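PDB 3L8M: probable thiamine pyrophosphokinase from Staphylococcus saprophyticus, which probably transfers a pyrophosphate group from ATP to thiamine, giving the cofactor thiamine diphosphate. Local coordinates for residues 4-9 with 32-37; 14-19 with 23-28; 41-46 with 88-93; 80-85 with 93-98. One frame throughout, in Å; residues are numbered along the deposited sequence.

The four contacts illustrate how an alpha/beta sheet is covered on both faces. All use neighbouring parallel strands in the order 44-46, 24-28, 2-6, 92-96. Contacts 1 and 2, whose centres lie about 7 Å apart, pack helices 30-37 and 16-19 on one face, and along the chain contact 2 falls within the span bridged by contact 1. Contact 4 places helix 77-87 on the other face. Contact 3, about 7 Å from contact 4 between centres, ties edge strand 44-46 to the turn between helix 77-87 and strand 92-96. Segments of contacts 3 and 4 alternate in sequence and share Ile93, knitting together the region assigned to the catalytic domain.

Contact 1. Residues 4-9 with 32-37; sequences NLLCGN and TLILLE
Leu6, the last residue of strand 2-6, meets helix 30-37 through one methyl group, which reaches Ile34 and Leu35 together. The side chain leaves the strand toward the helix. Its CB is still a little far for close contact, with CG of Leu35 4.3 Å away from CB of Leu6. CG lies anti to the backbone N (chi1 -173°), which turns the branch point toward Ile34; CG itself makes no close contact, and there the two methyls part company. CD1 makes no close approach to 32-37, whereas CD2 does all the touching. On one flank CD2 of Leu6 is 3.8 Å from CB of Ile34, and it lies 3.9 Å from the CG2 branch of Ile34. Toward Leu35 the same Leu6 CD2 stands 4.0 Å from CD2 of Leu35, and CG of that residue is equally near. The Leu6 and Ile34 side chains cross at about a right angle, and the methyl rests on CB and CG2 of Ile34.

The backbones stay apart: the strand and helix axes approach to 9.1 Å at an angle of 110°, and the gap is bridged by side chains. Leu12 covers Leu6 further, while Leu35 also rests on Trp25 of the adjacent strand. Leu5 points to the opposite face, where it touches Leu78 and Ile82 of helix 77-87, as expected for a central strand of a Rossmann-like sheet. With no hydrogen bond between the segments, the join depends on dispersion and on exclusion of water from buried hydrocarbon, and no polar group imposes a direction on it.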
loop_
_atom_site.group_PDB
_atom_site.type_symbol
_atom_site.label_atom_id
_atom_site.label_comp_id
_atom_site.label_asym_id
_atom_site.label_seq_id
_atom_site.Cartn_x
_atom_site.Cartn_y
_atom_site.Cartn_z
ATOM N N ASN A 4 3.034 -7.535 13.059
ATOM C CA ASN A 4 2.149 -8.087 14.081
ATOM C C ASN A 4 2.230 -9.598 13.985
ATOM O O ASN A 4 2.131 -10.152 12.894
ATOM C CB ASN A 4 0.695 -7.683 13.839
ATOM C CG ASN A 4 0.484 -6.200 13.911
ATOM O OD1 ASN A 4 0.745 -5.571 14.941
ATOM N ND2 ASN A 4 0.008 -5.619 12.812
ATOM N N LEU A 5 2.415 -10.261 15.119
ATOM C CA LEU A 5 2.479 -11.718 15.141
ATOM C C LEU A 5 1.264 -12.278 15.851
ATOM O O LEU A 5 0.839 -11.754 16.882
ATOM C CB LEU A 5 3.741 -12.214 15.866
ATOM C CG LEU A 5 5.038 -12.284 15.048
ATOM C CD1 LEU A 5 5.476 -10.881 14.643
ATOM C CD2 LEU A 5 6.121 -12.990 15.865
ATOM N N LEU A 6 0.685 -13.330 15.288
ATOM C CA LEU A 6 -0.441 -13.969 15.931
ATOM C C LEU A 6 -0.011 -15.389 16.315
ATOM O O LEU A 6 0.401 -16.165 15.455
ATOM C CB LEU A 6 -1.646 -14.007 14.996
ATOM C CG LEU A 6 -2.938 -14.518 15.642
ATOM C CD1 LEU A 6 -3.243 -13.687 16.885
ATOM C CD2 LEU A 6 -4.093 -14.441 14.636
ATOM N N CYS A 7 -0.088 -15.710 17.606
ATOM C CA CYS A 7 0.280 -17.041 18.107
ATOM C C CYS A 7 -0.925 -17.912 18.435
ATOM O O CYS A 7 -0.763 -19.080 18.754
ATOM C CB CYS A 7 1.108 -16.946 19.382
ATOM S SG CYS A 7 2.555 -15.927 19.285
ATOM N N GLY A 8 -2.125 -17.342 18.369
ATOM C CA GLY A 8 -3.321 -18.098 18.690
ATOM C C GLY A 8 -4.504 -17.175 18.918
ATOM O O GLY A 8 -4.399 -15.981 18.642
ATOM N N ASN A 9 -5.616 -17.703 19.436
ATOM C CA ASN A 9 -6.812 -16.885 19.645
ATOM C C ASN A 9 -7.230 -16.574 21.089
ATOM O O ASN A 9 -8.379 -16.192 21.332
ATOM C CB ASN A 9 -7.996 -17.519 18.900
ATOM C CG ASN A 9 -8.391 -18.869 19.470
ATOM O OD1 ASN A 9 -7.559 -19.594 20.022
ATOM N ND2 ASN A 9 -9.662 -19.222 19.325
ATOM N N THR A 32 -1.244 -18.843 12.304
ATOM C CA THR A 32 -1.247 -18.941 10.844
ATOM C C THR A 32 -2.647 -19.194 10.266
ATOM O O THR A 32 -3.129 -18.421 9.447
ATOM C CB THR A 32 -0.284 -20.060 10.359
ATOM O OG1 THR A 32 1.028 -19.826 10.888
ATOM C CG2 THR A 32 -0.206 -20.088 8.846
ATOM N N LEU A 33 -3.297 -20.272 10.691
ATOM C CA LEU A 33 -4.635 -20.584 10.198
ATOM C C LEU A 33 -5.687 -19.526 10.562
ATOM O O LEU A 33 -6.608 -19.287 9.781
ATOM C CB LEU A 33 -5.083 -21.958 10.714
ATOM C CG LEU A 33 -4.305 -23.186 10.209
ATOM C CD1 LEU A 33 -4.289 -23.176 8.683
ATOM C CD2 LEU A 33 -2.879 -23.180 10.756
ATOM N N ILE A 34 -5.563 -18.896 11.734
ATOM C CA ILE A 34 -6.535 -17.870 12.123
ATOM C C ILE A 34 -6.409 -16.674 11.163
ATOM O O ILE A 34 -7.414 -16.075 10.772
ATOM C CB ILE A 34 -6.325 -17.333 13.580
ATOM C CG1 ILE A 34 -6.334 -18.469 14.612
ATOM C CG2 ILE A 34 -7.418 -16.327 13.912
ATOM C CD1 ILE A 34 -7.510 -19.421 14.510
ATOM N N LEU A 35 -5.178 -16.323 10.789
ATOM C CA LEU A 35 -4.973 -15.197 9.868
ATOM C C LEU A 35 -5.665 -15.452 8.534
ATOM O O LEU A 35 -6.487 -14.650 8.082
ATOM C CB LEU A 35 -3.476 -14.942 9.633
ATOM C CG LEU A 35 -2.777 -14.284 10.824
ATOM C CD1 LEU A 35 -1.290 -14.169 10.597
ATOM C CD2 LEU A 35 -3.379 -12.913 11.031
ATOM N N LEU A 36 -5.324 -16.583 7.923
ATOM C CA LEU A 36 -5.876 -16.998 6.646
ATOM C C LEU A 36 -7.400 -17.076 6.673
ATOM O O LEU A 36 -8.072 -16.596 5.750
ATOM C CB LEU A 36 -5.284 -18.354 6.260
ATOM C CG LEU A 36 -3.768 -18.343 6.014
ATOM C CD1 LEU A 36 -3.240 -19.772 5.939
ATOM C CD2 LEU A 36 -3.467 -17.584 4.720
ATOM N N GLU A 37 -7.943 -17.678 7.731
ATOM C CA GLU A 37 -9.398 -17.825 7.883
ATOM C C GLU A 37 -10.110 -16.482 7.855
ATOM O O GLU A 37 -11.257 -16.381 7.414
ATOM C CB GLU A 37 -9.721 -18.559 9.185
ATOM C CG GLU A 37 -9.811 -20.063 9.017
ATOM C CD GLU A 37 -9.512 -20.822 10.290
ATOM O OE1 GLU A 37 -10.076 -20.486 11.356
ATOM O OE2 GLU A 37 -8.706 -21.771 10.218
#

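Contact 2. Residues 14-19 with 23-28; sequences KHILVE and EHWIGI
Leu17 lays a methyl over one face of the Trp25 indole, while its neighbour Ile16 comes up to the far end of the same ring. The Leu17 contact is a CH-pi interaction: CD2 of Leu17 sits 4.0 Å from the centroid of the six-membered ring of Trp25, only 19° from the ring normal. It leans toward the rim, and its nearest ring atom, CZ2 of Trp25, is 3.8 Å from Leu17 CD2. Ile16 adds an apolar touch, CG1 to CH2 of Trp25 at 4.0 Å. The carbonyl O of Ile16 also approaches the indole obliquely, 3.8 Å from Trp25 CZ2.

The next shell holds the ring in place. CG of Trp25 is anti to its own carbonyl carbon (chi1 -79°), a torsion that swings the benzo end out from the strand to the short helix. At the pyrrole side NE1 donates a hydrogen bond to the backbone O of His20, in the connection between the two segments, so the indole's one N-H is satisfied and its rotation restrained. The helical turn itself is closed by Glu19 N bonding to His15 O at 2.9 Å.

Further out, Leu17 packs on Ile34 and Leu35 of helix 30-37, and Trp25 touches Leu35 as well as Asn4 and Leu6. The contact thus completes the beta-alpha-beta unit of strand 2-6, helix 16-19 and strand 24-28, with Trp25 of the sheet in contact with both helix 16-19 and Leu35 of helix 30-37.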
loop_
_atom_site.group_PDB
_atom_site.type_symbol
_atom_site.label_atom_id
_atom_site.label_comp_id
_atom_site.label_asym_id
_atom_site.label_seq_id
_atom_site.Cartn_x
_atom_site.Cartn_y
_atom_site.Cartn_z
ATOM N N LYS A 14 -10.386 -7.488 21.031
ATOM C CA LYS A 14 -11.497 -7.666 20.103
ATOM C C LYS A 14 -11.316 -6.864 18.807
ATOM O O LYS A 14 -10.863 -5.715 18.825
ATOM C CB LYS A 14 -12.820 -7.288 20.786
ATOM C CG LYS A 14 -12.906 -5.848 21.273
ATOM C CD LYS A 14 -14.270 -5.585 21.892
ATOM C CE LYS A 14 -14.407 -4.144 22.355
ATOM N NZ LYS A 14 -15.737 -3.912 22.993
ATOM N N HIS A 15 -11.655 -7.489 17.683
ATOM C CA HIS A 15 -11.555 -6.849 16.374
ATOM C C HIS A 15 -10.129 -6.557 15.902
ATOM O O HIS A 15 -9.957 -5.875 14.895
ATOM C CB HIS A 15 -12.349 -5.539 16.383
ATOM C CG HIS A 15 -13.732 -5.687 16.934
ATOM N ND1 HIS A 15 -14.355 -4.694 17.662
ATOM C CD2 HIS A 15 -14.601 -6.723 16.891
ATOM C CE1 HIS A 15 -15.546 -5.115 18.046
ATOM N NE2 HIS A 15 -15.721 -6.344 17.591
ATOM N N ILE A 16 -9.117 -7.065 16.605
ATOM C CA ILE A 16 -7.734 -6.801 16.212
ATOM C C ILE A 16 -7.435 -7.217 14.763
ATOM O O ILE A 16 -6.578 -6.630 14.124
ATOM C CB ILE A 16 -6.715 -7.503 17.174
ATOM C CG1 ILE A 16 -5.309 -6.957 16.941
ATOM C CG2 ILE A 16 -6.696 -9.015 16.937
ATOM C CD1 ILE A 16 -5.115 -5.552 17.417
ATOM N N LEU A 17 -8.141 -8.205 14.230
ATOM C CA LEU A 17 -7.874 -8.626 12.857
ATOM C C LEU A 17 -8.537 -7.755 11.791
ATOM O O LEU A 17 -7.989 -7.590 10.701
ATOM C CB LEU A 17 -8.257 -10.098 12.644
ATOM C CG LEU A 17 -7.414 -11.103 13.428
ATOM C CD1 LEU A 17 -7.641 -12.506 12.869
ATOM C CD2 LEU A 17 -5.933 -10.725 13.337
ATOM N N VAL A 18 -9.706 -7.202 12.098
ATOM C CA VAL A 18 -10.402 -6.316 11.155
ATOM C C VAL A 18 -9.765 -4.923 11.175
ATOM O O VAL A 18 -9.493 -4.333 10.132
ATOM C CB VAL A 18 -11.915 -6.150 11.518
ATOM C CG1 VAL A 18 -12.595 -5.176 10.539
ATOM C CG2 VAL A 18 -12.610 -7.500 11.484
ATOM N N GLU A 19 -9.500 -4.417 12.374
ATOM C CA GLU A 19 -8.942 -3.075 12.533
ATOM C C GLU A 19 -7.533 -2.857 11.985
ATOM O O GLU A 19 -7.150 -1.728 11.686
ATOM C CB GLU A 19 -8.979 -2.673 14.008
ATOM C CG GLU A 19 -10.321 -2.887 14.670
ATOM C CD GLU A 19 -10.332 -2.423 16.118
ATOM O OE1 GLU A 19 -9.277 -2.506 16.783
ATOM O OE2 GLU A 19 -11.401 -1.991 16.591
ATOM N N GLU A 23 -2.151 -4.235 7.861
ATOM C CA GLU A 23 -0.770 -4.167 8.343
ATOM C C GLU A 23 -0.045 -5.485 8.038
ATOM O O GLU A 23 -0.640 -6.405 7.501
ATOM C CB GLU A 23 -0.751 -3.862 9.841
ATOM C CG GLU A 23 -1.641 -2.690 10.199
ATOM C CD GLU A 23 -1.374 -2.126 11.577
ATOM O OE1 GLU A 23 -0.890 -2.874 12.451
ATOM O OE2 GLU A 23 -1.667 -0.930 11.789
ATOM N N HIS A 24 1.239 -5.567 8.351
ATOM C CA HIS A 24 1.990 -6.794 8.086
ATOM C C HIS A 24 1.741 -7.808 9.208
ATOM O O HIS A 24 2.008 -7.517 10.382
ATOM C CB HIS A 24 3.488 -6.487 8.004
ATOM C CG HIS A 24 3.846 -5.439 6.995
ATOM N ND1 HIS A 24 3.798 -5.665 5.634
ATOM C CD2 HIS A 24 4.258 -4.158 7.150
ATOM C CE1 HIS A 24 4.164 -4.567 4.995
ATOM N NE2 HIS A 24 4.449 -3.637 5.891
ATOM N N TRP A 25 1.223 -8.986 8.854
ATOM C CA TRP A 25 0.963 -10.026 9.843
ATOM C C TRP A 25 1.787 -11.290 9.624
ATOM O O TRP A 25 1.901 -11.785 8.503
ATOM C CB TRP A 25 -0.521 -10.409 9.880
ATOM C CG TRP A 25 -1.410 -9.451 10.639
ATOM C CD1 TRP A 25 -2.107 -8.378 10.127
ATOM C CD2 TRP A 25 -1.717 -9.495 12.042
ATOM N NE1 TRP A 25 -2.830 -7.760 11.129
ATOM C CE2 TRP A 25 -2.609 -8.425 12.311
ATOM C CE3 TRP A 25 -1.328 -10.332 13.100
ATOM C CZ2 TRP A 25 -3.116 -8.174 13.595
ATOM C CZ3 TRP A 25 -1.836 -10.075 14.393
ATOM C CH2 TRP A 25 -2.718 -9.006 14.618
ATOM N N ILE A 26 2.337 -11.806 10.722
ATOM C CA ILE A 26 3.160 -13.014 10.740
ATOM C C ILE A 26 2.410 -14.099 11.530
ATOM O O ILE A 26 1.903 -13.833 12.623
ATOM C CB ILE A 26 4.506 -12.772 11.486
ATOM C CG1 ILE A 26 5.204 -11.505 10.978
ATOM C CG2 ILE A 26 5.392 -14.008 11.362
ATOM C CD1 ILE A 26 5.574 -11.526 9.518
ATOM N N GLY A 27 2.336 -15.311 11.000
ATOM C CA GLY A 27 1.644 -16.360 11.738
ATOM C C GLY A 27 2.572 -17.322 12.486
ATOM O O GLY A 27 3.532 -17.841 11.908
ATOM N N ILE A 28 2.297 -17.549 13.772
ATOM C CA ILE A 28 3.086 -18.470 14.587
ATOM C C ILE A 28 2.164 -19.624 14.990
ATOM O O ILE A 28 1.169 -19.423 15.698
ATOM C CB ILE A 28 3.632 -17.804 15.890
ATOM C CG1 ILE A 28 4.429 -16.538 15.567
ATOM C CG2 ILE A 28 4.553 -18.790 16.625
ATOM C CD1 ILE A 28 5.683 -16.784 14.719
#

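Contact 3. Residues 41-46 with 88-93; sequences TPQFAV and RGYRNI
Tyr90 OH holds a water at 2.7 Å, and the water reaches across to Gln43, donating a weak hydrogen bond to its OE1. The water lies at the edge of the tyrosine ring, in its plane. Within the Rossmann-like domain this bridge joins the loop leading into edge strand 44-46, which carries Gln43, to the turn between helix 77-87 and strand 92-96, where Tyr90 follows the Schellman motif in which Gly89, at positive phi, ends the helix. Directly, the hydroxyl rests on the aliphatic part of Gln43, with Tyr90 OH 3.5 Å from Gln43 CG. The bend of the glutamine at chi2 folds its amide back beside the hydroxyl, the amide and phenol planes lying 64° apart. His24, meeting Tyr90 edge-to-face, further positions the ring.

The second half of the contact is a cation-pi pair. CZ of Arg88 stands 4.4 Å from the Phe44 centroid, 28° off the normal and therefore off-centre, and ring and guanidinium planes are inclined by 41°. The arginine arrives extended from CG to NE, which brings CD, NE and CZ beside the CD2-CE2 side of the ring, with Phe44 over one face of the guanidinium. Its terminal nitrogens are held elsewhere: NH1 by OE1 of Gln84, NH2 by the carbonyl O of Arg88 in a neighbouring subunit. That same interface brings Met1 of the neighbouring subunit onto Phe44. The closest approach is made by the arginine's aliphatic CD, 3.5 Å from CE2 of Phe44.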
loop_
_atom_site.group_PDB
_atom_site.type_symbol
_atom_site.label_atom_id
_atom_site.label_comp_id
_atom_site.label_asym_id
_atom_site.label_seq_id
_atom_site.Cartn_x
_atom_site.Cartn_y
_atom_site.Cartn_z
ATOM N N THR A 41 -3.422 -12.585 4.426
ATOM C CA THR A 41 -2.255 -13.324 3.951
ATOM C C THR A 41 -1.024 -12.962 4.777
ATOM O O THR A 41 -0.545 -11.833 4.744
ATOM C CB THR A 41 -1.943 -13.021 2.467
ATOM O OG1 THR A 41 -3.067 -13.384 1.655
ATOM C CG2 THR A 41 -0.706 -13.813 2.010
ATOM N N PRO A 42 -0.496 -13.925 5.536
ATOM C CA PRO A 42 0.686 -13.688 6.365
ATOM C C PRO A 42 1.929 -13.455 5.496
ATOM O O PRO A 42 2.099 -14.115 4.483
ATOM C CB PRO A 42 0.808 -14.985 7.169
ATOM C CG PRO A 42 -0.585 -15.557 7.145
ATOM C CD PRO A 42 -1.029 -15.280 5.751
ATOM N N GLN A 43 2.770 -12.501 5.889
ATOM C CA GLN A 43 4.015 -12.222 5.183
ATOM C C GLN A 43 4.817 -13.542 5.188
ATOM O O GLN A 43 5.548 -13.850 4.249
ATOM C CB GLN A 43 4.817 -11.149 5.934
ATOM C CG GLN A 43 4.124 -9.798 6.077
ATOM C CD GLN A 43 3.915 -9.120 4.736
ATOM O OE1 GLN A 43 4.828 -9.074 3.905
ATOM N NE2 GLN A 43 2.718 -8.585 4.517
ATOM N N PHE A 44 4.677 -14.298 6.277
ATOM C CA PHE A 44 5.337 -15.589 6.446
ATOM C C PHE A 44 4.885 -16.228 7.754
ATOM O O PHE A 44 4.365 -15.552 8.634
ATOM C CB PHE A 44 6.865 -15.440 6.409
ATOM C CG PHE A 44 7.458 -14.731 7.593
ATOM C CD1 PHE A 44 7.644 -15.397 8.805
ATOM C CD2 PHE A 44 7.881 -13.410 7.483
ATOM C CE1 PHE A 44 8.246 -14.768 9.876
ATOM C CE2 PHE A 44 8.486 -12.763 8.559
ATOM C CZ PHE A 44 8.669 -13.448 9.763
ATOM N N ALA A 45 5.075 -17.531 7.882
ATOM C CA ALA A 45 4.651 -18.223 9.085
ATOM C C ALA A 45 5.644 -19.283 9.538
ATOM O O ALA A 45 6.356 -19.872 8.725
ATOM C CB ALA A 45 3.292 -18.864 8.847
ATOM N N VAL A 46 5.678 -19.519 10.847
ATOM C CA VAL A 46 6.546 -20.521 11.444
ATOM C C VAL A 46 5.620 -21.462 12.203
ATOM O O VAL A 46 4.637 -21.016 12.798
ATOM C CB VAL A 46 7.525 -19.895 12.460
ATOM C CG1 VAL A 46 8.451 -20.964 13.009
ATOM C CG2 VAL A 46 8.324 -18.777 11.813
ATOM N N ARG A 88 14.242 -9.195 8.428
ATOM C CA ARG A 88 13.619 -8.526 7.285
ATOM C C ARG A 88 13.480 -7.011 7.491
ATOM O O ARG A 88 12.897 -6.311 6.663
ATOM C CB ARG A 88 12.246 -9.155 6.999
ATOM C CG ARG A 88 12.317 -10.609 6.488
ATOM C CD ARG A 88 10.952 -11.309 6.541
ATOM N NE ARG A 88 10.939 -12.601 5.855
ATOM C CZ ARG A 88 11.664 -13.662 6.208
ATOM N NH1 ARG A 88 12.479 -13.601 7.252
ATOM N NH2 ARG A 88 11.572 -14.797 5.521
ATOM N N GLY A 89 14.005 -6.504 8.600
ATOM C CA GLY A 89 13.937 -5.070 8.840
ATOM C C GLY A 89 12.753 -4.551 9.638
ATOM O O GLY A 89 12.528 -3.344 9.695
ATOM N N TYR A 90 11.988 -5.445 10.251
ATOM C CA TYR A 90 10.851 -5.014 11.063
ATOM C C TYR A 90 11.416 -4.484 12.383
ATOM O O TYR A 90 12.130 -5.196 13.087
ATOM C CB TYR A 90 9.909 -6.202 11.309
ATOM C CG TYR A 90 9.065 -6.585 10.098
ATOM C CD1 TYR A 90 7.975 -5.812 9.714
ATOM C CD2 TYR A 90 9.362 -7.722 9.341
ATOM C CE1 TYR A 90 7.194 -6.156 8.612
ATOM C CE2 TYR A 90 8.590 -8.073 8.227
ATOM C CZ TYR A 90 7.505 -7.283 7.874
ATOM O OH TYR A 90 6.740 -7.614 6.780
ATOM N N ARG A 91 11.106 -3.235 12.712
ATOM C CA ARG A 91 11.627 -2.617 13.930
ATOM C C ARG A 91 10.656 -2.592 15.106
ATOM O O ARG A 91 11.077 -2.602 16.263
ATOM C CB ARG A 91 12.075 -1.187 13.640
ATOM C CG ARG A 91 12.959 -0.604 14.721
ATOM C CD ARG A 91 14.418 -0.574 14.288
ATOM N NE ARG A 91 14.701 0.556 13.406
ATOM C CZ ARG A 91 14.568 1.831 13.763
ATOM N NH1 ARG A 91 14.153 2.140 14.984
ATOM N NH2 ARG A 91 14.856 2.803 12.903
ATOM N N ASN A 92 9.363 -2.521 14.808
ATOM C CA ASN A 92 8.336 -2.500 15.842
ATOM C C ASN A 92 7.568 -3.796 15.699
ATOM O O ASN A 92 6.955 -4.034 14.663
ATOM C CB ASN A 92 7.393 -1.308 15.646
ATOM C CG ASN A 92 8.096 0.026 15.819
ATOM O OD1 ASN A 92 8.651 0.319 16.882
ATOM N ND2 ASN A 92 8.079 0.842 14.773
ATOM N N ILE A 93 7.617 -4.635 16.731
ATOM C CA ILE A 93 6.935 -5.922 16.707
ATOM C C ILE A 93 5.898 -6.055 17.816
ATOM O O ILE A 93 6.211 -5.874 18.989
ATOM C CB ILE A 93 7.937 -7.097 16.854
ATOM C CG1 ILE A 93 9.154 -6.880 15.941
ATOM C CG2 ILE A 93 7.248 -8.412 16.522
ATOM C CD1 ILE A 93 8.809 -6.552 14.526
HETATM O O HOH W 1 7.897 -9.455 5.203
#

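Contact 4. Residues 80-85 with 93-98; sequences LGIDQA and IDVYGA. With NA (sodium ion), chain C.
Ile82 on helix 77-87 meets Ile93 and Val95 where the helix runs nearly antiparallel to strand 92-96, the short axes passing 10.6 Å apart at 158°. The tip of Ile82 does most of the work. CG1 is anti to the carbonyl carbon (chi1 -67°), and the chain then carries CD1 down onto two residues of one strand face: Ile82 CD1 lies 4.0 Å from CG2 of Ile93 and 3.9 Å from CG2 of Val95. It crosses Val95 at about a right angle and Ile93 obliquely. One helical turn later Ala85 touches the other branch of Ile93, its CB being 4.3 Å from Ile93 CD1.

Between the two apolar residues, Asp94 points away from the helix. Its OD1 binds a sodium ion at 2.9 Å, and the backbone O of Asn124 on the adjacent strand is the other protein ligand. Strand geometry thus gives the helix hydrocarbon and the opposite face a carboxylate. Leu5 and Ile125 flank Ile93 from the neighbouring strands. A helix that leads through a short connection into a strand of the parallel sheet, packing antiparallel on it, is the returning half of a beta-alpha-beta crossover, here in the Rossmann-like 3-2-1-4-5 sheet.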
loop_
_atom_site.group_PDB
_atom_site.type_symbol
_atom_site.label_atom_id
_atom_site.label_comp_id
_atom_site.label_asym_id
_atom_site.label_seq_id
_atom_site.Cartn_x
_atom_site.Cartn_y
_atom_site.Cartn_z
ATOM N N LEU A 80 11.828 -17.800 16.745
ATOM C CA LEU A 80 12.291 -17.828 15.365
ATOM C C LEU A 80 11.514 -16.755 14.592
ATOM O O LEU A 80 12.098 -15.974 13.825
ATOM C CB LEU A 80 12.033 -19.208 14.749
ATOM C CG LEU A 80 12.708 -20.430 15.389
ATOM C CD1 LEU A 80 12.210 -21.705 14.719
ATOM C CD2 LEU A 80 14.221 -20.322 15.255
ATOM N N GLY A 81 10.198 -16.719 14.805
ATOM C CA GLY A 81 9.361 -15.736 14.129
ATOM C C GLY A 81 9.877 -14.333 14.362
ATOM O O GLY A 81 9.907 -13.519 13.440
ATOM N N ILE A 82 10.303 -14.064 15.597
ATOM C CA ILE A 82 10.833 -12.760 15.988
ATOM C C ILE A 82 12.120 -12.456 15.234
ATOM O O ILE A 82 12.237 -11.436 14.542
ATOM C CB ILE A 82 11.145 -12.724 17.498
ATOM C CG1 ILE A 82 9.847 -12.811 18.300
ATOM C CG2 ILE A 82 11.913 -11.451 17.852
ATOM C CD1 ILE A 82 8.914 -11.636 18.088
ATOM N N ASP A 83 13.092 -13.344 15.398
ATOM C CA ASP A 83 14.374 -13.199 14.738
ATOM C C ASP A 83 14.156 -13.022 13.230
ATOM O O ASP A 83 14.764 -12.151 12.603
ATOM C CB ASP A 83 15.229 -14.434 15.029
ATOM C CG ASP A 83 16.450 -14.521 14.148
ATOM O OD1 ASP A 83 17.298 -13.603 14.197
ATOM O OD2 ASP A 83 16.556 -15.520 13.405
ATOM N N GLN A 84 13.276 -13.841 12.660
ATOM C CA GLN A 84 12.980 -13.762 11.238
ATOM C C GLN A 84 12.359 -12.436 10.839
ATOM O O GLN A 84 12.492 -12.019 9.688
ATOM C CB GLN A 84 12.055 -14.903 10.816
ATOM C CG GLN A 84 12.756 -16.230 10.678
ATOM C CD GLN A 84 13.902 -16.169 9.692
ATOM O OE1 GLN A 84 13.756 -15.651 8.580
ATOM N NE2 GLN A 84 15.053 -16.711 10.087
ATOM N N ALA A 85 11.665 -11.786 11.774
ATOM C CA ALA A 85 11.055 -10.491 11.473
ATOM C C ALA A 85 12.141 -9.425 11.539
ATOM O O ALA A 85 12.171 -8.504 10.718
ATOM C CB ALA A 85 9.934 -10.159 12.460
ATOM N N ILE A 93 7.617 -4.635 16.731
ATOM C CA ILE A 93 6.935 -5.922 16.707
ATOM C C ILE A 93 5.898 -6.055 17.816
ATOM O O ILE A 93 6.211 -5.874 18.989
ATOM C CB ILE A 93 7.937 -7.097 16.854
ATOM C CG1 ILE A 93 9.154 -6.880 15.941
ATOM C CG2 ILE A 93 7.248 -8.412 16.522
ATOM C CD1 ILE A 93 8.809 -6.552 14.526
ATOM N N ASP A 94 4.664 -6.368 17.435
ATOM C CA ASP A 94 3.580 -6.563 18.392
ATOM C C ASP A 94 3.182 -8.029 18.354
ATOM O O ASP A 94 2.729 -8.528 17.319
ATOM C CB ASP A 94 2.358 -5.706 18.031
ATOM C CG ASP A 94 2.588 -4.234 18.278
ATOM O OD1 ASP A 94 3.655 -3.899 18.835
ATOM O OD2 ASP A 94 1.703 -3.420 17.930
ATOM N N VAL A 95 3.363 -8.718 19.476
ATOM C CA VAL A 95 3.005 -10.126 19.554
ATOM C C VAL A 95 1.657 -10.265 20.259
ATOM O O VAL A 95 1.482 -9.835 21.403
ATOM C CB VAL A 95 4.091 -10.944 20.308
ATOM C CG1 VAL A 95 3.689 -12.415 20.372
ATOM C CG2 VAL A 95 5.445 -10.794 19.595
ATOM N N TYR A 96 0.706 -10.866 19.563
ATOM C CA TYR A 96 -0.632 -11.076 20.094
ATOM C C TYR A 96 -0.797 -12.572 20.227
ATOM O O TYR A 96 -0.119 -13.329 19.525
ATOM C CB TYR A 96 -1.678 -10.562 19.098
ATOM C CG TYR A 96 -1.679 -9.070 18.901
ATOM C CD1 TYR A 96 -2.500 -8.250 19.676
ATOM C CD2 TYR A 96 -0.874 -8.475 17.933
ATOM C CE1 TYR A 96 -2.526 -6.874 19.488
ATOM C CE2 TYR A 96 -0.891 -7.096 17.733
ATOM C CZ TYR A 96 -1.724 -6.302 18.517
ATOM O OH TYR A 96 -1.779 -4.946 18.311
ATOM N N GLY A 97 -1.700 -12.994 21.109
ATOM C CA GLY A 97 -1.967 -14.410 21.281
ATOM C C GLY A 97 -1.009 -15.206 22.145
ATOM O O GLY A 97 -1.146 -16.426 22.236
ATOM N N ALA A 98 -0.059 -14.536 22.797
ATOM C CA ALA A 98 0.914 -15.236 23.627
ATOM C C ALA A 98 0.591 -15.364 25.126
ATOM O O ALA A 98 1.458 -15.803 25.888
ATOM C CB ALA A 98 2.301 -14.592 23.454
HETATM NA NA NA C . 6.112 -2.595 19.452
#